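N-alpha-acetyltransferase 30 (PDB 6YGA) catalyses transfer of an acetyl group from acetyl-CoA to the N-terminal methionine of proteins, as the catalytic subunit of the NatC complex. Local coordinates at residues Leu84-Thr89 with His93-Lys98; Gly79-Leu84 with Asn128-Met133. One frame throughout, in Å; residues are numbered along the deposited sequence.

Following the chain from the N terminus, strand 76-86 comes first and serves both contacts, L84-T89 meeting the helix that follows, 95-109, and G79-L84 the later helix 124-131. Interaction 1 closes early: a short turn after the strand brings H93-K98, the start of helix 95-109, back against it. The chain then runs through that helix and strand 114-120 to helix 124-131, where N128-M133 closes the much longer loop of interaction 2 onto the same strand. The smaller loop therefore lies wholly within the larger one. L84 belongs to both contacts, and the two helices also meet directly, L129 packing on A96 and K97. Together they secure two helices against the centre of the GNAT sheet.

Interaction 1: residues Leu84-Thr89 with His93-Lys98; sequences LAVEST and HGIAKK
This is a small apolar strand-to-helix contact, in which L84 and V86 near the end of strand 76-86 meet I95 and A96 in the first turn of helix 95-109. It closes the turn of the beta-alpha-beta unit formed by strand 76-86, this helix and strand 114-120. A96 sits at the centre. Its methyl CB lies 3.8 Å from V86 CG2 and 4.2 Å from L84 CD2, touching the methyl groups of two residues that project from the same face of the strand. V86 has CG1 anti to its backbone N (chi1 167°), which puts CG2 beside that N and over the helix start. The same CG2 reaches I95 CG2 more loosely, at 4.4 Å. A85, between the two, points to the other face of the sheet, where I23 and D26 of helix 13-26 cover it. G94 is the N-cap, and its carbonyl O takes the first helical bond from K98 N at 3.2 Å. R91, with G94 and A96, fits the R-x-x-G-x-A signature of GNAT enzymes, whose loop and helix start bind the pyrophosphate of acetyl-CoA; a weak bond also links R91 NE to V86 O. Between these two segments the contact is purely apolar packing of methyl groups, with I62 and Y5 as further neighbours of I95, consistent with side chains placing a loop whose backbone would bind the cofactor.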
loop_
_atom_site.group_PDB
_atom_site.type_symbol
_atom_site.label_atom_id
_atom_site.label_comp_id
_atom_site.label_asym_id
_atom_site.label_seq_id
_atom_site.Cartn_x
_atom_site.Cartn_y
_atom_site.Cartn_z
ATOM N N LEU A 84 5.727 -9.524 -21.010
ATOM C CA LEU A 84 5.055 -10.552 -21.797
ATOM C C LEU A 84 4.024 -9.867 -22.677
ATOM O O LEU A 84 3.083 -9.254 -22.167
ATOM C CB LEU A 84 4.388 -11.600 -20.903
ATOM C CG LEU A 84 3.702 -12.763 -21.626
ATOM C CD1 LEU A 84 4.714 -13.572 -22.430
ATOM C CD2 LEU A 84 2.967 -13.648 -20.633
ATOM N N ALA A 85 4.201 -9.969 -23.991
ATOM C CA ALA A 85 3.300 -9.340 -24.943
ATOM C C ALA A 85 2.993 -10.316 -26.069
ATOM O O ALA A 85 3.873 -11.055 -26.518
ATOM C CB ALA A 85 3.898 -8.045 -25.511
ATOM N N VAL A 86 1.734 -10.327 -26.501
ATOM C CA VAL A 86 1.280 -11.123 -27.636
ATOM C C VAL A 86 0.430 -10.221 -28.517
ATOM O O VAL A 86 -0.429 -9.490 -28.012
ATOM C CB VAL A 86 0.481 -12.365 -27.192
ATOM C CG1 VAL A 86 -0.242 -12.993 -28.378
ATOM C CG2 VAL A 86 1.400 -13.382 -26.529
ATOM N N GLU A 87 0.677 -10.262 -29.825
ATOM C CA GLU A 87 -0.032 -9.393 -30.755
ATOM C C GLU A 87 -1.533 -9.663 -30.708
ATOM O O GLU A 87 -1.979 -10.795 -30.508
ATOM C CB GLU A 87 0.505 -9.592 -32.170
ATOM C CG GLU A 87 0.185 -8.456 -33.120
ATOM C CD GLU A 87 1.126 -8.415 -34.305
ATOM O OE1 GLU A 87 2.241 -8.965 -34.192
ATOM O OE2 GLU A 87 0.753 -7.837 -35.347
ATOM N N SER A 88 -2.316 -8.598 -30.904
ATOM C CA SER A 88 -3.760 -8.680 -30.698
ATOM C C SER A 88 -4.407 -9.708 -31.619
ATOM O O SER A 88 -5.345 -10.407 -31.219
ATOM C CB SER A 88 -4.389 -7.302 -30.905
ATOM O OG SER A 88 -5.771 -7.314 -30.594
ATOM N N THR A 89 -3.921 -9.821 -32.856
ATOM C CA THR A 89 -4.508 -10.764 -33.801
ATOM C C THR A 89 -4.216 -12.214 -33.437
ATOM O O THR A 89 -4.960 -13.106 -33.861
ATOM C CB THR A 89 -4.004 -10.478 -35.218
ATOM O OG1 THR A 89 -2.583 -10.302 -35.193
ATOM C CG2 THR A 89 -4.656 -9.226 -35.774
ATOM N N HIS A 93 -4.583 -18.354 -28.678
ATOM C CA HIS A 93 -4.018 -19.575 -29.240
ATOM C C HIS A 93 -2.963 -20.191 -28.329
ATOM O O HIS A 93 -2.153 -21.003 -28.786
ATOM C CB HIS A 93 -3.433 -19.306 -30.628
ATOM C CG HIS A 93 -4.443 -18.839 -31.633
ATOM N ND1 HIS A 93 -5.564 -19.572 -31.958
ATOM C CD2 HIS A 93 -4.494 -17.718 -32.392
ATOM C CE1 HIS A 93 -6.265 -18.920 -32.869
ATOM N NE2 HIS A 93 -5.637 -17.793 -33.150
ATOM N N GLY A 94 -2.958 -19.826 -27.049
ATOM C CA GLY A 94 -1.980 -20.363 -26.123
ATOM C C GLY A 94 -0.555 -19.940 -26.385
ATOM O O GLY A 94 0.374 -20.606 -25.922
ATOM N N ILE A 95 -0.353 -18.841 -27.116
ATOM C CA ILE A 95 1.001 -18.411 -27.448
ATOM C C ILE A 95 1.713 -17.870 -26.215
ATOM O O ILE A 95 2.888 -18.176 -25.977
ATOM C CB ILE A 95 0.968 -17.373 -28.582
ATOM C CG1 ILE A 95 0.247 -17.944 -29.800
ATOM C CG2 ILE A 95 2.377 -16.947 -28.956
ATOM C CD1 ILE A 95 0.116 -16.960 -30.932
ATOM N N ALA A 96 1.020 -17.057 -25.413
ATOM C CA ALA A 96 1.622 -16.527 -24.195
ATOM C C ALA A 96 2.025 -17.649 -23.245
ATOM O O ALA A 96 3.099 -17.598 -22.635
ATOM C CB ALA A 96 0.655 -15.563 -23.509
ATOM N N LYS A 97 1.184 -18.676 -23.120
ATOM C CA LYS A 97 1.505 -19.776 -22.218
ATOM C C LYS A 97 2.757 -20.514 -22.672
ATOM O O LYS A 97 3.573 -20.931 -21.843
ATOM C CB LYS A 97 0.320 -20.735 -22.119
ATOM C CG LYS A 97 0.594 -21.982 -21.295
ATOM C CD LYS A 97 -0.675 -22.791 -21.086
ATOM C CE LYS A 97 -0.400 -24.048 -20.282
ATOM N NZ LYS A 97 -1.656 -24.780 -19.962
ATOM N N LYS A 98 2.935 -20.674 -23.985
ATOM C CA LYS A 98 4.113 -21.373 -24.483
ATOM C C LYS A 98 5.377 -20.545 -24.276
ATOM O O LYS A 98 6.448 -21.097 -24.002
ATOM C CB LYS A 98 3.931 -21.724 -25.958
ATOM C CG LYS A 98 4.821 -22.860 -26.422
ATOM C CD LYS A 98 4.544 -24.119 -25.618
ATOM C CE LYS A 98 5.489 -25.242 -26.003
ATOM N NZ LYS A 98 5.105 -26.523 -25.350
#

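Interaction 2: residues Gly79-Leu84 with Asn128-Met133; sequences GYIGML and NLYEGM. With EDO (1,2-ethanediol), chain K.
Y130 reaches out from helix 124-131 toward strand 76-86, and its hydroxyl end arrives between the side chains of I81 and L84. The ring leaves the helix with CG anti to the carbonyl carbon (chi1 -71°), which carries it across to the sheet although the backbones stay far apart, 11.1 Å between the CA atoms of I81 and Y130. L84 comes from the opposite direction and brings CD2 to 3.3 Å from Y130 OH, a close methyl-to-oxygen approach. I81 runs aslant the ring instead. Its CD1 lies 4.3 Å from Y130 CE1, while CG2, anti to the backbone N of I81, turns toward the hydroxyl. F135 meets the tyrosine edge-to-face, and V100 and L117 add further packing.

A 1,2-ethanediol, probably from the crystallisation liquor, bridges the remaining distance. Its O1 lies near the ring plane at the edge and makes a weak hydrogen bond of 3.4 Å with Y130 OH. At its other end O2 donates a weak one, 3.3 Å long, to G82 O. G82 and M83 form a classic beta bulge opposite V66, a feature of this strand in GNAT folds, where the bulge helps to open a site for the pantetheine arm of acetyl-CoA. On the far side of the helix, E131 forms salt bridges with R137 and with K461 of the N-alpha-acetyltransferase 35 chain. Y130 belongs to the N-x-x-A-x-x-L-Y-E-x-x-G-F sequence of GNAT enzymes. It is thus flanked by hydrocarbon while its hydroxyl can still reach a small polar guest, probably placed as in relatives, where the tyrosine lies near the CoA sulfur.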
loop_
_atom_site.group_PDB
_atom_site.type_symbol
_atom_site.label_atom_id
_atom_site.label_comp_id
_atom_site.label_asym_id
_atom_site.label_seq_id
_atom_site.Cartn_x
_atom_site.Cartn_y
_atom_site.Cartn_z
ATOM N N GLY A 79 14.723 -16.077 -10.789
ATOM C CA GLY A 79 14.318 -15.658 -12.111
ATOM C C GLY A 79 13.182 -14.655 -12.041
ATOM O O GLY A 79 12.377 -14.655 -11.109
ATOM N N TYR A 80 13.123 -13.782 -13.043
ATOM C CA TYR A 80 12.153 -12.695 -13.055
ATOM C C TYR A 80 11.601 -12.513 -14.459
ATOM O O TYR A 80 12.368 -12.432 -15.423
ATOM C CB TYR A 80 12.789 -11.390 -12.559
ATOM C CG TYR A 80 11.858 -10.201 -12.590
ATOM C CD1 TYR A 80 10.815 -10.091 -11.679
ATOM C CD2 TYR A 80 12.027 -9.187 -13.523
ATOM C CE1 TYR A 80 9.963 -9.007 -11.703
ATOM C CE2 TYR A 80 11.179 -8.098 -13.553
ATOM C CZ TYR A 80 10.149 -8.014 -12.642
ATOM O OH TYR A 80 9.303 -6.931 -12.671
ATOM N N ILE A 81 10.277 -12.455 -14.572
ATOM C CA ILE A 81 9.598 -12.232 -15.843
ATOM C C ILE A 81 9.240 -10.753 -15.913
ATOM O O ILE A 81 8.330 -10.291 -15.215
ATOM C CB ILE A 81 8.355 -13.121 -15.984
ATOM C CG1 ILE A 81 8.756 -14.600 -15.958
ATOM C CG2 ILE A 81 7.592 -12.791 -17.259
ATOM C CD1 ILE A 81 7.588 -15.561 -16.081
ATOM N N GLY A 82 9.959 -10.005 -16.746
ATOM C CA GLY A 82 9.758 -8.573 -16.834
ATOM C C GLY A 82 8.619 -8.168 -17.746
ATOM O O GLY A 82 7.764 -7.362 -17.362
HETATM N N MSE A 83 8.595 -8.718 -18.957
HETATM C CA MSE A 83 7.562 -8.375 -19.931
HETATM C C MSE A 83 7.019 -9.583 -20.694
HETATM O O MSE A 83 7.744 -10.532 -20.993
HETATM C CB MSE A 83 8.095 -7.347 -20.932
HETATM C CG MSE A 83 8.400 -5.989 -20.328
HETATM SE SE MSE A 83 10.267 -5.768 -19.802
HETATM C CE MSE A 83 11.035 -5.430 -21.567
ATOM N N LEU A 84 5.727 -9.524 -21.010
ATOM C CA LEU A 84 5.055 -10.552 -21.797
ATOM C C LEU A 84 4.024 -9.867 -22.677
ATOM O O LEU A 84 3.083 -9.254 -22.167
ATOM C CB LEU A 84 4.388 -11.600 -20.903
ATOM C CG LEU A 84 3.702 -12.763 -21.626
ATOM C CD1 LEU A 84 4.714 -13.572 -22.430
ATOM C CD2 LEU A 84 2.967 -13.648 -20.633
ATOM N N ASN A 128 -4.839 -16.534 -14.133
ATOM C CA ASN A 128 -5.202 -17.900 -14.493
ATOM C C ASN A 128 -4.046 -18.612 -15.187
ATOM O O ASN A 128 -3.814 -19.805 -14.958
ATOM C CB ASN A 128 -6.450 -17.888 -15.376
ATOM C CG ASN A 128 -6.981 -19.278 -15.657
ATOM O OD1 ASN A 128 -7.815 -19.801 -14.914
ATOM N ND2 ASN A 128 -6.511 -19.883 -16.741
ATOM N N LEU A 129 -3.300 -17.893 -16.027
ATOM C CA LEU A 129 -2.184 -18.506 -16.742
ATOM C C LEU A 129 -1.062 -18.900 -15.787
ATOM O O LEU A 129 -0.532 -20.016 -15.860
ATOM C CB LEU A 129 -1.681 -17.546 -17.824
ATOM C CG LEU A 129 -0.313 -17.725 -18.487
ATOM C CD1 LEU A 129 -0.074 -19.152 -18.948
ATOM C CD2 LEU A 129 -0.205 -16.768 -19.664
ATOM N N TYR A 130 -0.692 -18.000 -14.874
ATOM C CA TYR A 130 0.446 -18.248 -13.994
ATOM C C TYR A 130 0.094 -19.212 -12.865
ATOM O O TYR A 130 0.855 -20.142 -12.576
ATOM C CB TYR A 130 0.964 -16.922 -13.438
ATOM C CG TYR A 130 1.663 -16.086 -14.483
ATOM C CD1 TYR A 130 2.652 -16.641 -15.286
ATOM C CD2 TYR A 130 1.320 -14.756 -14.687
ATOM C CE1 TYR A 130 3.293 -15.893 -16.246
ATOM C CE2 TYR A 130 1.955 -13.996 -15.653
ATOM C CZ TYR A 130 2.943 -14.573 -16.428
ATOM O OH TYR A 130 3.586 -13.831 -17.392
ATOM N N GLU A 131 -1.053 -19.011 -12.215
ATOM C CA GLU A 131 -1.420 -19.892 -11.111
ATOM C C GLU A 131 -1.680 -21.313 -11.593
ATOM O O GLU A 131 -1.487 -22.271 -10.836
ATOM C CB GLU A 131 -2.635 -19.332 -10.372
ATOM C CG GLU A 131 -2.347 -18.018 -9.655
ATOM C CD GLU A 131 -3.601 -17.244 -9.306
ATOM O OE1 GLU A 131 -4.714 -17.775 -9.506
ATOM O OE2 GLU A 131 -3.471 -16.095 -8.834
ATOM N N GLY A 132 -2.100 -21.474 -12.850
ATOM C CA GLY A 132 -2.237 -22.802 -13.421
ATOM C C GLY A 132 -0.925 -23.543 -13.577
ATOM O O GLY A 132 -0.934 -24.769 -13.731
HETATM N N MSE A 133 0.200 -22.833 -13.537
HETATM C CA MSE A 133 1.515 -23.455 -13.690
HETATM C C MSE A 133 2.148 -23.743 -12.335
HETATM O O MSE A 133 3.213 -24.357 -12.254
HETATM C CB MSE A 133 2.443 -22.566 -14.519
HETATM C CG MSE A 133 1.908 -22.230 -15.892
HETATM SE SE MSE A 133 3.146 -21.111 -16.889
HETATM C CE MSE A 133 4.686 -22.298 -16.909
HETATM C C1 EDO K . 3.852 -10.514 -15.795
HETATM O O1 EDO K . 2.724 -10.626 -16.673
HETATM C C2 EDO K . 5.055 -10.021 -16.589
HETATM O O2 EDO K . 4.754 -8.730 -17.126
#